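Local coordinates for protein threonine synthase (Brucella melitensis bv. 1, PDB 4F4F) that probably catalyses the pyridoxal-phosphate-dependent conversion of O-phospho-L-homoserine and water to L-threonine and phosphate, the last step of threonine biosynthesis, at residues A75-E78 and R79-E83; N198-D201 and C202-L205; L291-T294 and L295-G298; A334-R337 and G338-G342; S357-R360 and S361-A365. All coordinates share one frame; numbering follows the deposited sequence.

Contact 1 of 5, residues A75-E78 and R79-E83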
loop_
_atom_site.group_PDB
_atom_site.type_symbol
_atom_site.label_atom_id
_atom_site.label_comp_id
_atom_site.label_asym_id
_atom_site.label_seq_id
_atom_site.Cartn_x
_atom_site.Cartn_y
_atom_site.Cartn_z
ATOM N N ALA A 75 -11.550 14.255 18.659
ATOM C CA ALA A 75 -10.796 15.464 18.359
ATOM C C ALA A 75 -9.369 15.113 17.912
ATOM O O ALA A 75 -8.843 15.739 16.976
ATOM C CB ALA A 75 -10.781 16.421 19.575
ATOM N N ASP A 76 -8.744 14.134 18.571
ATOM C CA ASP A 76 -7.388 13.721 18.208
ATOM C C ASP A 76 -7.369 13.038 16.837
ATOM O O ASP A 76 -6.512 13.337 16.003
ATOM C CB ASP A 76 -6.781 12.792 19.259
ATOM C CG ASP A 76 -6.620 13.469 20.596
ATOM O OD1 ASP A 76 -5.903 14.473 20.652
ATOM O OD2 ASP A 76 -7.267 13.016 21.559
ATOM N N PHE A 77 -8.322 12.142 16.589
ATOM C CA PHE A 77 -8.446 11.528 15.252
ATOM C C PHE A 77 -8.684 12.566 14.129
ATOM O O PHE A 77 -8.011 12.502 13.100
ATOM C CB PHE A 77 -9.492 10.404 15.260
ATOM C CG PHE A 77 -9.347 9.400 14.129
ATOM C CD1 PHE A 77 -8.145 8.735 13.904
ATOM C CD2 PHE A 77 -10.419 9.064 13.364
ATOM C CE1 PHE A 77 -8.022 7.822 12.877
ATOM C CE2 PHE A 77 -10.312 8.143 12.347
ATOM C CZ PHE A 77 -9.119 7.494 12.109
ATOM N N GLU A 78 -9.592 13.538 14.345
ATOM C CA GLU A 78 -9.773 14.717 13.442
ATOM C C GLU A 78 -8.805 15.889 13.710
ATOM O O GLU A 78 -9.229 17.145 13.783
ATOM C CB GLU A 78 -11.134 15.388 13.626
ATOM C CG GLU A 78 -11.266 16.570 12.677
ATOM C CD GLU A 78 -12.519 17.373 12.846
ATOM O OE1 GLU A 78 -12.547 18.485 12.276
ATOM O OE2 GLU A 78 -13.457 16.921 13.536
ATOM N N ARG A 79 -7.607 15.548 14.067
ATOM C CA ARG A 79 -6.493 16.418 13.857
ATOM C C ARG A 79 -5.577 15.593 12.964
ATOM O O ARG A 79 -5.066 16.073 12.000
ATOM C CB ARG A 79 -5.860 16.695 15.201
ATOM C CG ARG A 79 -4.594 17.514 15.239
ATOM C CD ARG A 79 -4.097 17.482 16.688
ATOM N NE ARG A 79 -3.040 16.485 16.916
ATOM C CZ ARG A 79 -3.165 15.154 17.078
ATOM N NH1 ARG A 79 -2.065 14.432 17.276
ATOM N NH2 ARG A 79 -4.322 14.504 17.035
ATOM N N MET A 80 -5.398 14.324 13.289
ATOM C CA MET A 80 -4.367 13.549 12.619
ATOM C C MET A 80 -4.790 13.196 11.166
ATOM O O MET A 80 -3.966 13.221 10.266
ATOM C CB MET A 80 -3.970 12.331 13.457
ATOM C CG MET A 80 -4.985 11.211 13.554
ATOM S SD MET A 80 -4.388 9.903 14.685
ATOM C CE MET A 80 -4.365 10.631 16.303
ATOM N N VAL A 81 -6.083 12.963 10.943
ATOM C CA VAL A 81 -6.605 12.737 9.577
ATOM C C VAL A 81 -6.465 14.032 8.763
ATOM O O VAL A 81 -5.964 14.027 7.648
ATOM C CB VAL A 81 -8.055 12.192 9.595
ATOM C CG1 VAL A 81 -8.610 12.114 8.188
ATOM C CG2 VAL A 81 -8.122 10.821 10.244
ATOM N N ARG A 82 -6.811 15.170 9.378
ATOM C CA ARG A 82 -6.679 16.484 8.716
ATOM C C ARG A 82 -5.222 16.742 8.356
ATOM O O ARG A 82 -4.930 17.183 7.259
ATOM C CB ARG A 82 -7.201 17.596 9.646
ATOM C CG ARG A 82 -7.421 18.980 9.053
ATOM C CD ARG A 82 -8.485 19.829 9.828
ATOM N NE ARG A 82 -9.784 19.121 10.063
ATOM C CZ ARG A 82 -10.767 18.899 9.152
ATOM N NH1 ARG A 82 -11.865 18.213 9.501
ATOM N NH2 ARG A 82 -10.694 19.337 7.889
ATOM N N GLU A 83 -4.312 16.468 9.283
ATOM C CA GLU A 83 -2.875 16.712 9.051
ATOM C C GLU A 83 -2.292 15.749 7.997
ATOM O O GLU A 83 -1.549 16.177 7.118
ATOM C CB GLU A 83 -2.091 16.668 10.371
ATOM C CG GLU A 83 -2.469 17.863 11.244
ATOM C CD GLU A 83 -1.772 17.922 12.595
ATOM O OE1 GLU A 83 -1.094 16.935 12.962
ATOM O OE2 GLU A 83 -1.950 18.971 13.280
#
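A kinked turn of helix 74-86 brings Asp76, Phe77 and Glu78 against the side chains three and four residues on, from Arg79 to Arg82. The carbonyl oxygen of Asp76 takes two backbone donors from the same face of its plane. Met80 N lies 3.1 Å from Asp76 O in the regular helical manner, whereas Arg79 N comes from well above that plane, in an i-to-i+3 bond. Between the two interruptions, at Arg79 N and Arg82 N, a regular i-to-i+4 bond is kept: Val81 N meets Phe77 O at 2.9 Å (N-H...O 168°).

On the buried side, Val81 CG2 sits over the centre of the Phe77 ring, 3.9 Å from its centroid, a CH-pi contact. Met80 approaches the same ring at its edge, with SD 4.0 Å from Phe77 CD1, which makes a Met-aromatic pair. The helix belongs to the N-terminal region of threonine synthase, and Leu61 of helix 56-64 packs on Phe77 and Val81, while Tyr130 of helix 117-134 touches Met80.

Along the exposed side, Glu78 and Arg82 run side by side in the same direction and form a salt bridge, Arg82 NH1 to Glu78 OE1 at 2.9 Å. The carboxylate and guanidinium planes are turned 65° apart, and NH1 meets the oxygen from above the carboxylate plane. Arg79 bends at chi3 back over Asp76, where NH2 makes a long, purely electrostatic pairing with Asp76 OD1 at 3.9 Å.

Contact 2 of 5, residues N198-D201 and C202-L205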
loop_
_atom_site.group_PDB
_atom_site.type_symbol
_atom_site.label_atom_id
_atom_site.label_comp_id
_atom_site.label_asym_id
_atom_site.label_seq_id
_atom_site.Cartn_x
_atom_site.Cartn_y
_atom_site.Cartn_z
ATOM N N ASN A 198 23.653 -4.770 -2.175
ATOM C CA ASN A 198 22.488 -4.675 -3.033
ATOM C C ASN A 198 21.221 -4.703 -2.189
ATOM O O ASN A 198 21.283 -4.725 -0.952
ATOM C CB ASN A 198 22.498 -5.781 -4.113
ATOM C CG ASN A 198 22.576 -7.162 -3.534
ATOM O OD1 ASN A 198 22.082 -7.427 -2.436
ATOM N ND2 ASN A 198 23.189 -8.063 -4.268
ATOM N N PHE A 199 20.068 -4.623 -2.840
ATOM C CA PHE A 199 18.780 -4.598 -2.140
ATOM C C PHE A 199 18.586 -5.835 -1.280
ATOM O O PHE A 199 18.121 -5.751 -0.144
ATOM C CB PHE A 199 17.613 -4.462 -3.124
ATOM C CG PHE A 199 16.252 -4.517 -2.461
ATOM C CD1 PHE A 199 15.952 -3.682 -1.403
ATOM C CD2 PHE A 199 15.279 -5.393 -2.907
ATOM C CE1 PHE A 199 14.718 -3.709 -0.793
ATOM C CE2 PHE A 199 14.019 -5.434 -2.304
ATOM C CZ PHE A 199 13.744 -4.602 -1.241
ATOM N N ASP A 200 18.955 -6.989 -1.821
ATOM C CA ASP A 200 18.840 -8.222 -1.063
ATOM C C ASP A 200 19.676 -8.116 0.234
ATOM O O ASP A 200 19.216 -8.510 1.319
ATOM C CB ASP A 200 19.308 -9.403 -1.897
ATOM C CG ASP A 200 19.066 -10.723 -1.199
ATOM O OD1 ASP A 200 17.878 -11.085 -1.020
ATOM O OD2 ASP A 200 20.058 -11.396 -0.819
ATOM N N ASP A 201 20.886 -7.567 0.115
ATOM C CA ASP A 201 21.717 -7.336 1.301
ATOM C C ASP A 201 21.010 -6.424 2.321
ATOM O O ASP A 201 21.074 -6.669 3.524
ATOM C CB ASP A 201 23.062 -6.699 0.933
ATOM C CG ASP A 201 23.961 -7.607 0.133
ATOM O OD1 ASP A 201 24.032 -8.821 0.428
ATOM O OD2 ASP A 201 24.626 -7.063 -0.773
ATOM N N CYS A 202 20.350 -5.372 1.852
ATOM C CA CYS A 202 19.627 -4.471 2.781
ATOM C C CYS A 202 18.527 -5.244 3.528
ATOM O O CYS A 202 18.313 -5.087 4.745
ATOM C CB CYS A 202 19.051 -3.259 2.035
ATOM S SG CYS A 202 20.313 -2.183 1.321
ATOM N N GLN A 203 17.826 -6.094 2.797
ATOM C CA GLN A 203 16.752 -6.893 3.384
ATOM C C GLN A 203 17.270 -7.895 4.408
ATOM O O GLN A 203 16.620 -8.144 5.425
ATOM C CB GLN A 203 16.012 -7.640 2.282
ATOM C CG GLN A 203 15.129 -6.749 1.441
ATOM C CD GLN A 203 14.428 -7.526 0.374
ATOM O OE1 GLN A 203 15.077 -8.221 -0.406
ATOM N NE2 GLN A 203 13.105 -7.430 0.327
ATOM N N ASN A 204 18.447 -8.454 4.141
ATOM C CA ASN A 204 19.073 -9.428 5.029
ATOM C C ASN A 204 19.519 -8.793 6.343
ATOM O O ASN A 204 19.357 -9.386 7.415
ATOM C CB ASN A 204 20.229 -10.128 4.306
ATOM C CG ASN A 204 19.747 -11.194 3.328
ATOM O OD1 ASN A 204 18.668 -11.724 3.497
ATOM N ND2 ASN A 204 20.550 -11.525 2.329
ATOM N N LEU A 205 20.004 -7.552 6.274
ATOM C CA LEU A 205 20.366 -6.811 7.467
ATOM C C LEU A 205 19.141 -6.484 8.304
ATOM O O LEU A 205 19.191 -6.516 9.537
ATOM C CB LEU A 205 21.106 -5.528 7.108
ATOM C CG LEU A 205 22.467 -5.742 6.433
ATOM C CD1 LEU A 205 22.814 -4.481 5.655
ATOM C CD2 LEU A 205 23.546 -6.081 7.459
HETATM O O HOH W 1 23.193 -10.292 2.664
#
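A capping box opens helix 199-211, with Asn198 at the N-cap and Asp201 three residues on, and the first turn then closes on Cys202 to Leu205 through four regular backbone bonds, beginning with Cys202 N to Asn198 O at 3.0 Å. Within the box, Asp201 N donates to Asn198 OD1 at 2.8 Å, nearly in line with the side-chain carbonyl. In return Asn198 N donates to Asp201 OD2 at 2.9 Å, meeting the carboxylate on its anti side. The other oxygen of that carboxylate, OD1, accepts a bond from a water at 2.8 Å; the same water accepts from Asn204 ND2, bridging Asp201 to the next turn.

Phe199 and Gln203 stack one turn apart. With Phe199 CG anti to the backbone N (chi1 176°), the ring projects outward from the helix, and the extended Gln203 chain runs back toward the N-terminal end to lie over one face of it. Gln203 CG stands over the ring, offset toward its rim, in a CH-pi contact 4.0 Å from the centroid. The amide follows over the CE2-CZ side, its plane 24° from that of the ring, and NE2 comes to 3.3 Å from Phe199 CZ.

The buried side of the turn carries Cys202 and Leu205, which pack on Leu168 and Ile195 of the parallel sheet. Because the box occupies Asp201 N and Asn198 N, two backbone N-H groups at the start of the helix are satisfied by side chains, and the carboxylate of Asp201 would probably also interact favourably with the helix dipole.

Contact 3 of 5, residues L291-T294 and L295-G298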
loop_
_atom_site.group_PDB
_atom_site.type_symbol
_atom_site.label_atom_id
_atom_site.label_comp_id
_atom_site.label_asym_id
_atom_site.label_seq_id
_atom_site.Cartn_x
_atom_site.Cartn_y
_atom_site.Cartn_z
ATOM N N LEU A 291 -1.091 -13.866 -9.319
ATOM C CA LEU A 291 -2.500 -13.616 -8.972
ATOM C C LEU A 291 -3.419 -13.893 -10.159
ATOM O O LEU A 291 -4.503 -14.461 -9.994
ATOM C CB LEU A 291 -2.694 -12.209 -8.441
ATOM C CG LEU A 291 -1.992 -11.876 -7.101
ATOM C CD1 LEU A 291 -2.059 -10.378 -6.806
ATOM C CD2 LEU A 291 -2.607 -12.649 -5.942
ATOM N N SER A 292 -3.013 -13.486 -11.347
ATOM C CA SER A 292 -3.776 -13.807 -12.543
ATOM C C SER A 292 -3.845 -15.336 -12.749
ATOM O O SER A 292 -4.916 -15.897 -12.955
ATOM C CB SER A 292 -3.143 -13.104 -13.763
ATOM O OG SER A 292 -3.910 -13.364 -14.926
ATOM N N ARG A 293 -2.706 -16.024 -12.655
ATOM C CA ARG A 293 -2.698 -17.473 -12.777
ATOM C C ARG A 293 -3.563 -18.133 -11.710
ATOM O O ARG A 293 -4.207 -19.162 -11.967
ATOM C CB ARG A 293 -1.290 -18.037 -12.708
ATOM C CG ARG A 293 -0.436 -17.623 -13.906
ATOM C CD ARG A 293 0.967 -18.206 -13.832
ATOM N NE ARG A 293 1.906 -17.524 -12.911
ATOM C CZ ARG A 293 2.340 -18.014 -11.749
ATOM N NH1 ARG A 293 1.862 -19.164 -11.278
ATOM N NH2 ARG A 293 3.232 -17.335 -11.038
ATOM N N THR A 294 -3.559 -17.558 -10.513
ATOM C CA THR A 294 -4.377 -18.080 -9.426
ATOM C C THR A 294 -5.846 -17.980 -9.754
ATOM O O THR A 294 -6.581 -18.937 -9.571
ATOM C CB THR A 294 -4.086 -17.369 -8.064
ATOM O OG1 THR A 294 -2.731 -17.633 -7.688
ATOM C CG2 THR A 294 -5.028 -17.900 -6.978
ATOM N N LEU A 295 -6.296 -16.829 -10.236
ATOM C CA LEU A 295 -7.715 -16.723 -10.595
ATOM C C LEU A 295 -8.085 -17.671 -11.765
ATOM O O LEU A 295 -9.204 -18.204 -11.810
ATOM C CB LEU A 295 -8.140 -15.276 -10.918
ATOM C CG LEU A 295 -8.520 -14.310 -9.773
ATOM C CD1 LEU A 295 -10.009 -14.487 -9.466
ATOM C CD2 LEU A 295 -7.650 -14.445 -8.525
ATOM N N GLU A 296 -7.167 -17.865 -12.709
ATOM C CA GLU A 296 -7.441 -18.749 -13.851
ATOM C C GLU A 296 -7.540 -20.215 -13.442
ATOM O O GLU A 296 -8.400 -20.962 -13.951
ATOM C CB GLU A 296 -6.324 -18.664 -14.882
ATOM C CG GLU A 296 -6.153 -17.330 -15.579
ATOM C CD GLU A 296 -4.957 -17.339 -16.523
ATOM O OE1 GLU A 296 -3.963 -18.065 -16.295
ATOM O OE2 GLU A 296 -5.022 -16.595 -17.512
ATOM N N SER A 297 -6.622 -20.656 -12.583
ATOM C CA SER A 297 -6.439 -22.077 -12.320
ATOM C C SER A 297 -6.704 -22.535 -10.894
ATOM O O SER A 297 -6.861 -23.721 -10.641
ATOM C CB SER A 297 -4.998 -22.471 -12.680
ATOM O OG SER A 297 -4.101 -21.941 -11.733
ATOM N N GLY A 298 -6.677 -21.608 -9.951
ATOM C CA GLY A 298 -6.624 -21.979 -8.534
ATOM C C GLY A 298 -5.230 -22.295 -7.982
ATOM O O GLY A 298 -5.080 -22.500 -6.783
#
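The last turns of helix 290-297 keep a regular i-to-i+4 pattern, from Leu295 N to Leu291 O at 3.0 Å down to Gly298 N to Thr294 O at 2.7 Å, and Gly298 then leaves the helix with a positive phi of 83°.

Arg293 O is the doubly held oxygen of this end. Ser297 N reaches it at 2.9 Å, and Ser297 OG donates to Arg293 O at 2.8 Å from the opposite face of the carbonyl plane. The hydroxyl can do so because chi1 of 72° sets OG between the backbone N and the carbonyl carbon, turned back toward the preceding turn. The same OG is hydrogen-bonded to Ala299 N, so that it links the final turn to the first residues beyond.

Glu296 folds against the backbone in another way: its CG lies 3.2 Å from Ser292 O, and the extended chain carries OE1 past Arg293 CA. The guanidinium of Arg293 is engaged away from Glu296, through NE in a salt bridge with Asp289 and through NH1 with the carbonyl oxygen of Glu301. On the buried side, Leu295 brings CD2 to 3.5 Å from Leu291 O, and both leucines pack on Ile283 of strand 278-285. Thr294 OG1 is bonded to Ile290 O one turn earlier.

A glycine with positive phi directly after the last helical residue is a common way to end a helix. Here it ends one that borders the cofactor site, for Leu291 also touches Phe262 and Thr259 of the pyridoxal phosphate pocket.

Contact 4 of 5, residues A334-R337 and G338-G342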
loop_
_atom_site.group_PDB
_atom_site.type_symbol
_atom_site.label_atom_id
_atom_site.label_comp_id
_atom_site.label_asym_id
_atom_site.label_seq_id
_atom_site.Cartn_x
_atom_site.Cartn_y
_atom_site.Cartn_z
ATOM N N ALA A 334 -7.850 -23.136 10.082
ATOM C CA ALA A 334 -7.149 -24.377 9.763
ATOM C C ALA A 334 -6.886 -24.492 8.243
ATOM O O ALA A 334 -5.794 -24.872 7.826
ATOM C CB ALA A 334 -7.918 -25.583 10.288
ATOM N N ALA A 335 -7.869 -24.151 7.415
ATOM C CA ALA A 335 -7.652 -24.211 5.960
ATOM C C ALA A 335 -6.534 -23.274 5.542
ATOM O O ALA A 335 -5.690 -23.633 4.714
ATOM C CB ALA A 335 -8.917 -23.914 5.153
ATOM N N VAL A 336 -6.526 -22.077 6.104
ATOM C CA VAL A 336 -5.505 -21.084 5.731
ATOM C C VAL A 336 -4.121 -21.570 6.155
ATOM O O VAL A 336 -3.141 -21.451 5.393
ATOM C CB VAL A 336 -5.803 -19.714 6.348
ATOM C CG1 VAL A 336 -4.600 -18.778 6.240
ATOM C CG2 VAL A 336 -7.013 -19.107 5.660
ATOM N N ARG A 337 -4.027 -22.116 7.371
ATOM C CA ARG A 337 -2.749 -22.630 7.868
ATOM C C ARG A 337 -2.222 -23.665 6.877
ATOM O O ARG A 337 -1.038 -23.698 6.563
ATOM C CB ARG A 337 -2.906 -23.247 9.283
ATOM C CG ARG A 337 -2.933 -22.245 10.451
ATOM C CD ARG A 337 -2.717 -22.885 11.845
ATOM N NE ARG A 337 -3.700 -23.932 12.147
ATOM C CZ ARG A 337 -4.886 -23.750 12.719
ATOM N NH1 ARG A 337 -5.302 -22.558 13.093
ATOM N NH2 ARG A 337 -5.687 -24.789 12.904
ATOM N N GLY A 338 -3.126 -24.533 6.417
ATOM C CA GLY A 338 -2.747 -25.610 5.530
ATOM C C GLY A 338 -2.164 -25.087 4.237
ATOM O O GLY A 338 -1.161 -25.582 3.777
ATOM N N LEU A 339 -2.827 -24.110 3.642
ATOM C CA LEU A 339 -2.375 -23.555 2.368
ATOM C C LEU A 339 -1.020 -22.871 2.522
ATOM O O LEU A 339 -0.142 -23.074 1.690
ATOM C CB LEU A 339 -3.400 -22.565 1.826
ATOM C CG LEU A 339 -4.780 -23.122 1.438
ATOM C CD1 LEU A 339 -5.603 -21.929 0.944
ATOM C CD2 LEU A 339 -4.651 -24.217 0.380
ATOM N N MET A 340 -0.854 -22.101 3.598
ATOM C CA MET A 340 0.396 -21.359 3.840
ATOM C C MET A 340 1.573 -22.294 4.172
ATOM O O MET A 340 2.721 -22.041 3.754
ATOM C CB MET A 340 0.198 -20.306 4.951
ATOM C CG MET A 340 -0.859 -19.252 4.659
ATOM S SD MET A 340 -0.499 -18.331 3.140
ATOM C CE MET A 340 -1.642 -18.990 2.032
ATOM N N GLN A 341 1.271 -23.384 4.874
ATOM C CA GLN A 341 2.200 -24.477 5.120
ATOM C C GLN A 341 2.651 -25.043 3.776
ATOM O O GLN A 341 3.829 -25.252 3.546
ATOM C CB GLN A 341 1.549 -25.577 6.021
ATOM C CG GLN A 341 1.468 -25.207 7.527
ATOM C CD GLN A 341 0.385 -25.935 8.396
ATOM O OE1 GLN A 341 -0.305 -26.870 7.957
ATOM N NE2 GLN A 341 0.261 -25.493 9.657
ATOM N N GLY A 342 1.696 -25.295 2.891
ATOM C CA GLY A 342 2.007 -25.716 1.520
ATOM C C GLY A 342 2.917 -24.783 0.728
ATOM O O GLY A 342 3.850 -25.236 0.031
#
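Gln341 N donates to Arg337 O at 2.9 Å, the shortest polar bond between 334-337 and 338-342, and the extended side chain of Gln341 runs back past the same carbonyl. Its CG is 3.1 Å from Arg337 O and its CD 3.2 Å, so that the aliphatic chain and the amide carbon cover the oxygen. NE2 ends alongside Arg337, 3.9 Å from CB. The three other backbone bonds are regular for an alpha-helix, and Met340 N to Val336 O is the straightest, with an N-H...O angle of 167°.

Arg337 turns back toward the start of the helix. Its chain bends at chi3 (-57°), and one face of the guanidinium comes to rest over Ala334 CA, 3.5 Å from the plane and offset toward the rim. The polar end finds its partner outside the helix, where NH1 is hydrogen-bonded to the carbonyl oxygen of Arg12; Glu14 touches the same side chain.

Val336 and Met340, one turn apart, lie side by side and point the same way, with Val336 CG1 4.1 Å from Met340 CG. Bends at chi2 and chi3 fold the thioether beyond this point of contact. Leu339 brings CG to 3.4 Å from Ala335 O.

In the fold, helix 333-346 lies near the surface with its apolar side turned inward: Val336 packs on Phe326 and Met340 on Leu325 of helix 321-328, with Glu322 touching both, and Leu339 joins Met340 on Phe349 of strand 348-350.

Contact 5 of 5, residues S357-R360 and S361-A365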
loop_
_atom_site.group_PDB
_atom_site.type_symbol
_atom_site.label_atom_id
_atom_site.label_comp_id
_atom_site.label_asym_id
_atom_site.label_seq_id
_atom_site.Cartn_x
_atom_site.Cartn_y
_atom_site.Cartn_z
ATOM N N SER A 357 -14.364 -20.449 -6.016
ATOM C CA SER A 357 -15.589 -19.864 -6.573
ATOM C C SER A 357 -15.956 -18.578 -5.873
ATOM O O SER A 357 -16.405 -17.627 -6.534
ATOM C CB SER A 357 -16.784 -20.809 -6.447
ATOM O OG SER A 357 -16.617 -21.935 -7.260
ATOM N N ALA A 358 -15.780 -18.535 -4.551
ATOM C CA ALA A 358 -16.088 -17.310 -3.819
ATOM C C ALA A 358 -15.171 -16.173 -4.291
ATOM O O ALA A 358 -15.618 -15.048 -4.436
ATOM C CB ALA A 358 -15.951 -17.506 -2.326
ATOM N N ILE A 359 -13.891 -16.469 -4.537
ATOM C CA ILE A 359 -12.960 -15.437 -5.009
ATOM C C ILE A 359 -13.394 -14.970 -6.381
ATOM O O ILE A 359 -13.502 -13.766 -6.650
ATOM C CB ILE A 359 -11.489 -15.945 -5.002
ATOM C CG1 ILE A 359 -11.012 -16.068 -3.547
ATOM C CG2 ILE A 359 -10.602 -15.000 -5.794
ATOM C CD1 ILE A 359 -9.794 -16.973 -3.343
ATOM N N ARG A 360 -13.716 -15.929 -7.244
ATOM C CA ARG A 360 -14.067 -15.585 -8.625
ATOM C C ARG A 360 -15.393 -14.827 -8.751
ATOM O O ARG A 360 -15.613 -14.109 -9.750
ATOM C CB ARG A 360 -14.104 -16.826 -9.482
ATOM C CG ARG A 360 -12.750 -17.443 -9.727
ATOM C CD ARG A 360 -12.952 -18.840 -10.305
ATOM N NE ARG A 360 -11.718 -19.360 -10.880
ATOM C CZ ARG A 360 -11.510 -20.625 -11.208
ATOM N NH1 ARG A 360 -12.446 -21.540 -11.014
ATOM N NH2 ARG A 360 -10.330 -20.978 -11.712
ATOM N N SER A 361 -16.262 -14.994 -7.754
ATOM C CA SER A 361 -17.534 -14.315 -7.747
ATOM C C SER A 361 -17.393 -12.820 -7.509
ATOM O O SER A 361 -18.309 -12.065 -7.837
ATOM C CB SER A 361 -18.493 -14.920 -6.706
ATOM O OG SER A 361 -18.206 -14.456 -5.424
ATOM N N GLU A 362 -16.271 -12.390 -6.919
ATOM C CA GLU A 362 -16.075 -10.984 -6.623
ATOM C C GLU A 362 -14.852 -10.325 -7.281
ATOM O O GLU A 362 -14.786 -9.082 -7.342
ATOM C CB GLU A 362 -15.989 -10.812 -5.102
ATOM C CG GLU A 362 -17.201 -11.398 -4.365
ATOM C CD GLU A 362 -17.234 -10.887 -2.938
ATOM O OE1 GLU A 362 -16.929 -11.651 -2.027
ATOM O OE2 GLU A 362 -17.493 -9.689 -2.749
ATOM N N PHE A 363 -13.923 -11.134 -7.785
ATOM C CA PHE A 363 -12.657 -10.653 -8.338
ATOM C C PHE A 363 -12.446 -11.242 -9.721
ATOM O O PHE A 363 -12.878 -12.364 -9.989
ATOM C CB PHE A 363 -11.441 -11.075 -7.471
ATOM C CG PHE A 363 -11.406 -10.463 -6.103
ATOM C CD1 PHE A 363 -12.117 -11.038 -5.058
ATOM C CD2 PHE A 363 -10.662 -9.321 -5.860
ATOM C CE1 PHE A 363 -12.121 -10.469 -3.808
ATOM C CE2 PHE A 363 -10.623 -8.754 -4.589
ATOM C CZ PHE A 363 -11.354 -9.324 -3.574
ATOM N N SER A 364 -11.801 -10.482 -10.598
ATOM C CA SER A 364 -11.127 -11.051 -11.756
ATOM C C SER A 364 -9.730 -10.434 -11.885
ATOM O O SER A 364 -9.330 -9.614 -11.073
ATOM C CB SER A 364 -11.954 -10.916 -13.029
ATOM O OG SER A 364 -12.341 -9.620 -13.211
ATOM N N ALA A 365 -8.976 -10.898 -12.864
ATOM C CA ALA A 365 -7.562 -10.593 -12.963
ATOM C C ALA A 365 -7.105 -10.578 -14.387
ATOM O O ALA A 365 -7.592 -11.363 -15.219
ATOM C CB ALA A 365 -6.757 -11.626 -12.200
HETATM O O HOH W 2 -14.689 -13.191 -2.483
HETATM O O HOH W 3 -17.292 -11.974 -10.863
#
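Ser361 folds its hydroxyl back onto the preceding turn: with chi1 at 80°, OG stands between the backbone N and the carbonyl carbon and donates to Ala358 O at 2.8 Å. A water also donates to Ala358 O, at 2.9 Å, and to Glu362 OE1, so it bridges the Glu362 carboxylate to the backbone of the helix. The other oxygen, OE2, forms a salt bridge with Lys272.

Hereabouts helix 353-362 gives way to the outer strand 363-367 of the mixed sheet. Ile359 O accepts two backbone bonds. Glu362 N comes from above its carbonyl plane at 3.1 Å, while Phe363 N lies nearly in line with the C=O at 2.9 Å.

Phe363 CG is anti to its carbonyl carbon (chi1 -66°), which turns the ring edge to Ile359 O, with CD1 3.4 Å from the oxygen. Ile359 CG2 adds a looser apolar contact with the same CD1, at 4.3 Å. Leu324 of helix 321-328 touches both side chains. Arg360 stretches away, extended from CG to NE, to reach Leu295 O.

How the contacts relate
The five contacts follow one another along the chain; none nests in or crosses another, and each joins adjacent turns instead of closing a long loop. Contact 1, in the N-terminal region, stands apart, about 36 to 41 Å from the others between centres. Contact 2 begins the helix after strand 190-196 and packs against the parallel sheet that contains this strand. Contacts 3, 4 and 5 all touch helix 321-328; contacts 3 and 5 also pack against strand 278-285 of the mixed sheet. These two meet directly, centres about 10 Å apart, with Leu295 CD1 on Phe363 O and Ser292 on Ala365. Contact 4 comes within about 7 Å of contact 3 at the nearest atoms.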